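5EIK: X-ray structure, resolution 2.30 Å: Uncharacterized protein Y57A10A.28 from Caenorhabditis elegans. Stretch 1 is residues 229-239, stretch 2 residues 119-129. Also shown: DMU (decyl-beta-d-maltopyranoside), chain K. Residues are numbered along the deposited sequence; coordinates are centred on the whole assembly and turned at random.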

# COMPACT_ATOMS: atom_id res chain seq x y z
N PHE A 229 -2.62 15.04 25.95
CA PHE A 229 -3.23 15.08 24.62
C PHE A 229 -4.12 16.29 24.51
O PHE A 229 -4.01 17.08 23.56
CB PHE A 229 -4.06 13.82 24.33
CG PHE A 229 -3.27 12.68 23.76
CD1 PHE A 229 -2.43 12.87 22.67
CD2 PHE A 229 -3.37 11.41 24.31
CE1 PHE A 229 -1.70 11.81 22.13
CE2 PHE A 229 -2.65 10.33 23.78
CZ PHE A 229 -1.81 10.53 22.69
N ILE A 230 -5.02 16.46 25.49
CA ILE A 230 -5.93 17.59 25.47
C ILE A 230 -5.14 18.89 25.47
O ILE A 230 -5.47 19.82 24.74
CB ILE A 230 -6.88 17.58 26.68
CG1 ILE A 230 -7.79 16.36 26.62
CG2 ILE A 230 -7.73 18.86 26.68
CD1 ILE A 230 -8.59 16.12 27.90
N TYR A 231 -4.08 18.95 26.28
CA TYR A 231 -3.27 20.15 26.35
C TYR A 231 -2.66 20.51 25.00
O TYR A 231 -2.93 21.58 24.46
CB TYR A 231 -2.16 20.00 27.37
CG TYR A 231 -1.24 21.19 27.37
CD1 TYR A 231 -1.63 22.40 27.94
CD2 TYR A 231 0.00 21.14 26.73
CE1 TYR A 231 -0.82 23.53 27.87
CE2 TYR A 231 0.83 22.26 26.66
CZ TYR A 231 0.41 23.45 27.23
OH TYR A 231 1.21 24.57 27.14
N PHE A 232 -1.81 19.64 24.47
CA PHE A 232 -1.17 19.91 23.19
C PHE A 232 -2.20 20.24 22.11
O PHE A 232 -1.96 21.10 21.26
CB PHE A 232 -0.33 18.71 22.74
CG PHE A 232 0.92 18.51 23.56
CD1 PHE A 232 1.85 19.55 23.69
CD2 PHE A 232 1.17 17.30 24.20
CE1 PHE A 232 3.00 19.37 24.44
CE2 PHE A 232 2.33 17.12 24.96
CZ PHE A 232 3.24 18.15 25.08
N LYS A 233 -3.34 19.57 22.16
CA LYS A 233 -4.39 19.82 21.18
C LYS A 233 -4.98 21.22 21.37
O LYS A 233 -5.11 21.98 20.41
CB LYS A 233 -5.49 18.76 21.30
CG LYS A 233 -6.74 19.06 20.48
CD LYS A 233 -6.42 19.33 19.01
CE LYS A 233 -5.77 18.13 18.35
NZ LYS A 233 -5.67 18.31 16.87
N LEU A 234 -5.33 21.56 22.61
CA LEU A 234 -5.90 22.88 22.88
C LEU A 234 -4.90 23.99 22.60
O LEU A 234 -5.27 25.07 22.14
CB LEU A 234 -6.40 22.97 24.32
CG LEU A 234 -7.57 22.05 24.67
CD1 LEU A 234 -8.11 22.42 26.04
CD2 LEU A 234 -8.67 22.18 23.62
N ALA A 235 -3.63 23.72 22.87
CA ALA A 235 -2.57 24.70 22.63
C ALA A 235 -2.53 25.08 21.16
O ALA A 235 -2.55 26.25 20.81
CB ALA A 235 -1.22 24.14 23.07
N SER A 236 -2.47 24.08 20.28
CA SER A 236 -2.42 24.34 18.85
C SER A 236 -3.67 25.04 18.33
O SER A 236 -3.60 25.78 17.34
CB SER A 236 -2.19 23.04 18.08
OG SER A 236 -3.24 22.11 18.29
N LEU A 237 -4.81 24.81 18.98
CA LEU A 237 -6.06 25.44 18.55
C LEU A 237 -6.15 26.91 18.93
O LEU A 237 -6.64 27.73 18.16
CB LEU A 237 -7.27 24.69 19.12
CG LEU A 237 -7.72 23.45 18.36
CD1 LEU A 237 -8.89 22.81 19.09
CD2 LEU A 237 -8.12 23.83 16.95
N CYS A 238 -5.69 27.25 20.13
CA CYS A 238 -5.72 28.64 20.59
C CYS A 238 -4.54 29.42 20.03
O CYS A 238 -4.64 30.62 19.78
CB CYS A 238 -5.68 28.70 22.12
SG CYS A 238 -7.15 28.03 22.92
N LEU A 239 -3.43 28.72 19.83
CA LEU A 239 -2.22 29.35 19.33
C LEU A 239 -1.99 29.11 17.84
O LEU A 239 -2.85 28.57 17.14
CB LEU A 239 -1.03 28.85 20.14
CG LEU A 239 0.37 29.33 19.77
CD1 LEU A 239 0.41 30.85 19.66
CD2 LEU A 239 1.34 28.84 20.81
C1 DMU K . -20.48 8.88 28.52
C2 DMU K . -21.02 7.97 29.66
C3 DMU K . -21.09 8.77 31.05
C4 DMU K . -21.71 10.13 30.82
O5 DMU K . -20.94 10.88 29.87
C6 DMU K . -21.13 10.28 28.57
O7 DMU K . -22.04 8.11 32.15
O16 DMU K . -20.52 11.12 27.57
C18 DMU K . -21.48 12.12 27.21
C19 DMU K . -20.86 13.04 26.15
C22 DMU K . -21.40 14.45 26.30
C25 DMU K . -20.24 15.43 26.19
C28 DMU K . -20.76 16.85 26.44
C31 DMU K . -19.70 17.87 26.02
C34 DMU K . -19.98 18.34 24.59
C37 DMU K . -19.37 19.73 24.37
C40 DMU K . -18.88 19.85 22.92
C43 DMU K . -20.01 20.39 22.03
O49 DMU K . -20.79 8.27 27.27
O55 DMU K . -20.15 6.82 29.75
C57 DMU K . -21.75 10.89 32.15
O61 DMU K . -22.55 12.07 32.01
C5 DMU K . -21.96 6.02 33.39
C7 DMU K . -22.32 6.54 34.79
C8 DMU K . -21.14 6.96 35.57
C9 DMU K . -20.34 8.02 34.77
O1 DMU K . -20.00 7.53 33.50
C10 DMU K . -21.14 7.08 32.66
O2 DMU K . -21.55 7.52 36.76
O3 DMU K . -23.08 5.70 32.64
O4 DMU K . -23.02 5.51 35.54
C11 DMU K . -19.09 8.49 35.52
O6 DMU K . -18.45 9.56 34.82
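Stretch 2 (119-129) WFPVKLGLSVL

Two helices that pack without a single hydrogen bond between them must rely on the fit of their side chains, and the pair formed by residues 229-239 and 119-129 illustrates how rotamers make that fit. Stretch 1 enters already helical and stays so through Cys238, with Leu239 the first residue to leave helical phi/psi. Stretch 2 leaves Trp119 in an extended conformation (phi/psi -73/116) and then runs as a helix through Leu129 and beyond. The helices are nearly antiparallel, their N-to-C directions 154° apart, and their axes approach to 9.9 Å. Accordingly, the start of stretch 1 meets the end of stretch 2: the CA atoms of Ile230 and Val128 are 5.8 Å apart, those of Leu234 and Leu124 7.5 Å.

The spacing of Ile230, Lys233, Leu234, Leu237 and Cys238 keeps one face of the first helix in contact. At the close end, the CA-to-CB bond of Ile230 points sideways, and its m,t rotamer places CD1 4.1 Å from CG1 of Val128, whose chi1 is t. Leu234 also leaves its backbone sideways, but with chi1 m and chi2 t its end comes nearer the other helix. There CD2 of Leu234 lies 4.0 Å from CG of Leu124 and 4.2 Å from CG2 of Val128, one methyl touching residues a helical turn apart. Leu124 answers with chi1 t and a chi2 of 136°, between the usual wells; its end, too, approaches the partner.

Small polar residues can join such an apolar seam if their hydroxyls are satisfied locally. Ser127 points toward stretch 1, and its m rotamer lets OG donate a hydrogen bond to Lys123 O, at 2.8 Å, within its own helix, while OG still faces Leu237. Leu237, whose CA-to-CB bond points toward stretch 2, brings CD1 to 3.4 Å from Ser127 OG, a packing contact. Lysines contribute their aliphatic parts: CG of Lys233 lies 4.0 Å from CB of Ser127, and the extended chain of Lys123 brings CE to 4.3 Å from CD2 of Leu237. The p values of chi2 and chi3 in Lys233 fold its chain before a t chi4.

At the far end, the t rotamer of Phe120 brings its ring nearer, edge first: CE1 is 4.0 Å from Leu237 O, and CZ 4.4 Å from SG of the poorly ordered Cys238. Away from this seam, Gly125 admits the detergent decyl chain, its CA 3.5 Å from DMU C40; a CB there would clash with that carbon.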

# COMPACT_ATOMS: atom_id res chain seq x y z
N TRP A 119 -18.09 26.33 14.81
CA TRP A 119 -18.15 27.46 15.74
C TRP A 119 -17.13 27.12 16.82
O TRP A 119 -17.28 26.13 17.55
CB TRP A 119 -19.57 27.59 16.31
CG TRP A 119 -19.73 28.67 17.34
CD1 TRP A 119 -19.19 29.92 17.31
CD2 TRP A 119 -20.54 28.61 18.53
NE1 TRP A 119 -19.60 30.65 18.40
CE2 TRP A 119 -20.43 29.87 19.17
CE3 TRP A 119 -21.34 27.62 19.11
CZ2 TRP A 119 -21.10 30.16 20.36
CZ3 TRP A 119 -22.00 27.91 20.30
CH2 TRP A 119 -21.88 29.18 20.91
N PHE A 120 -16.09 27.94 16.93
CA PHE A 120 -15.00 27.70 17.88
C PHE A 120 -15.32 27.00 19.20
O PHE A 120 -14.73 25.97 19.51
CB PHE A 120 -14.24 28.99 18.17
CG PHE A 120 -12.89 28.76 18.77
CD1 PHE A 120 -11.90 28.10 18.04
CD2 PHE A 120 -12.59 29.19 20.05
CE1 PHE A 120 -10.64 27.88 18.58
CE2 PHE A 120 -11.33 28.97 20.60
CZ PHE A 120 -10.35 28.31 19.86
N PRO A 121 -16.24 27.54 20.00
CA PRO A 121 -16.56 26.89 21.28
C PRO A 121 -16.88 25.40 21.12
O PRO A 121 -16.46 24.57 21.93
CB PRO A 121 -17.76 27.68 21.80
CG PRO A 121 -17.55 29.04 21.20
CD PRO A 121 -17.10 28.73 19.79
N VAL A 122 -17.63 25.07 20.07
CA VAL A 122 -18.03 23.69 19.81
C VAL A 122 -16.86 22.86 19.29
O VAL A 122 -16.60 21.75 19.77
CB VAL A 122 -19.19 23.65 18.78
CG1 VAL A 122 -19.52 22.20 18.39
CG2 VAL A 122 -20.43 24.33 19.37
N LYS A 123 -16.15 23.40 18.30
CA LYS A 123 -15.02 22.70 17.72
C LYS A 123 -14.04 22.37 18.84
O LYS A 123 -13.37 21.33 18.81
CB LYS A 123 -14.33 23.58 16.67
CG LYS A 123 -13.14 22.91 15.99
CD LYS A 123 -12.63 23.74 14.83
CE LYS A 123 -11.38 23.12 14.22
NZ LYS A 123 -11.62 21.73 13.74
N LEU A 124 -13.99 23.24 19.84
CA LEU A 124 -13.10 23.04 20.97
C LEU A 124 -13.61 21.91 21.86
O LEU A 124 -12.82 21.10 22.36
CB LEU A 124 -12.99 24.34 21.77
CG LEU A 124 -11.84 24.45 22.76
CD1 LEU A 124 -11.20 25.83 22.61
CD2 LEU A 124 -12.34 24.21 24.18
N GLY A 125 -14.92 21.85 22.05
CA GLY A 125 -15.49 20.80 22.86
C GLY A 125 -15.32 19.45 22.18
O GLY A 125 -15.03 18.45 22.82
N LEU A 126 -15.50 19.44 20.86
CA LEU A 126 -15.36 18.21 20.10
C LEU A 126 -13.92 17.70 20.17
O LEU A 126 -13.68 16.50 20.31
CB LEU A 126 -15.76 18.45 18.65
CG LEU A 126 -17.22 18.82 18.45
CD1 LEU A 126 -17.44 19.30 17.03
CD2 LEU A 126 -18.11 17.63 18.77
N SER A 127 -12.97 18.62 20.09
CA SER A 127 -11.57 18.27 20.14
C SER A 127 -11.21 17.58 21.44
O SER A 127 -10.39 16.65 21.46
CB SER A 127 -10.72 19.52 19.97
OG SER A 127 -10.92 20.08 18.69
N VAL A 128 -11.81 18.02 22.54
CA VAL A 128 -11.54 17.41 23.83
C VAL A 128 -12.02 15.98 23.82
O VAL A 128 -11.27 15.06 24.17
CB VAL A 128 -12.23 18.20 24.98
CG1 VAL A 128 -12.09 17.45 26.30
CG2 VAL A 128 -11.59 19.58 25.11
N LEU A 129 -13.26 15.77 23.39
CA LEU A 129 -13.82 14.42 23.32
C LEU A 129 -12.98 13.54 22.41
O LEU A 129 -12.74 12.36 22.71
CB LEU A 129 -15.26 14.45 22.82
CG LEU A 129 -16.27 15.29 23.61
CD1 LEU A 129 -17.65 15.08 23.03
CD2 LEU A 129 -16.25 14.90 25.08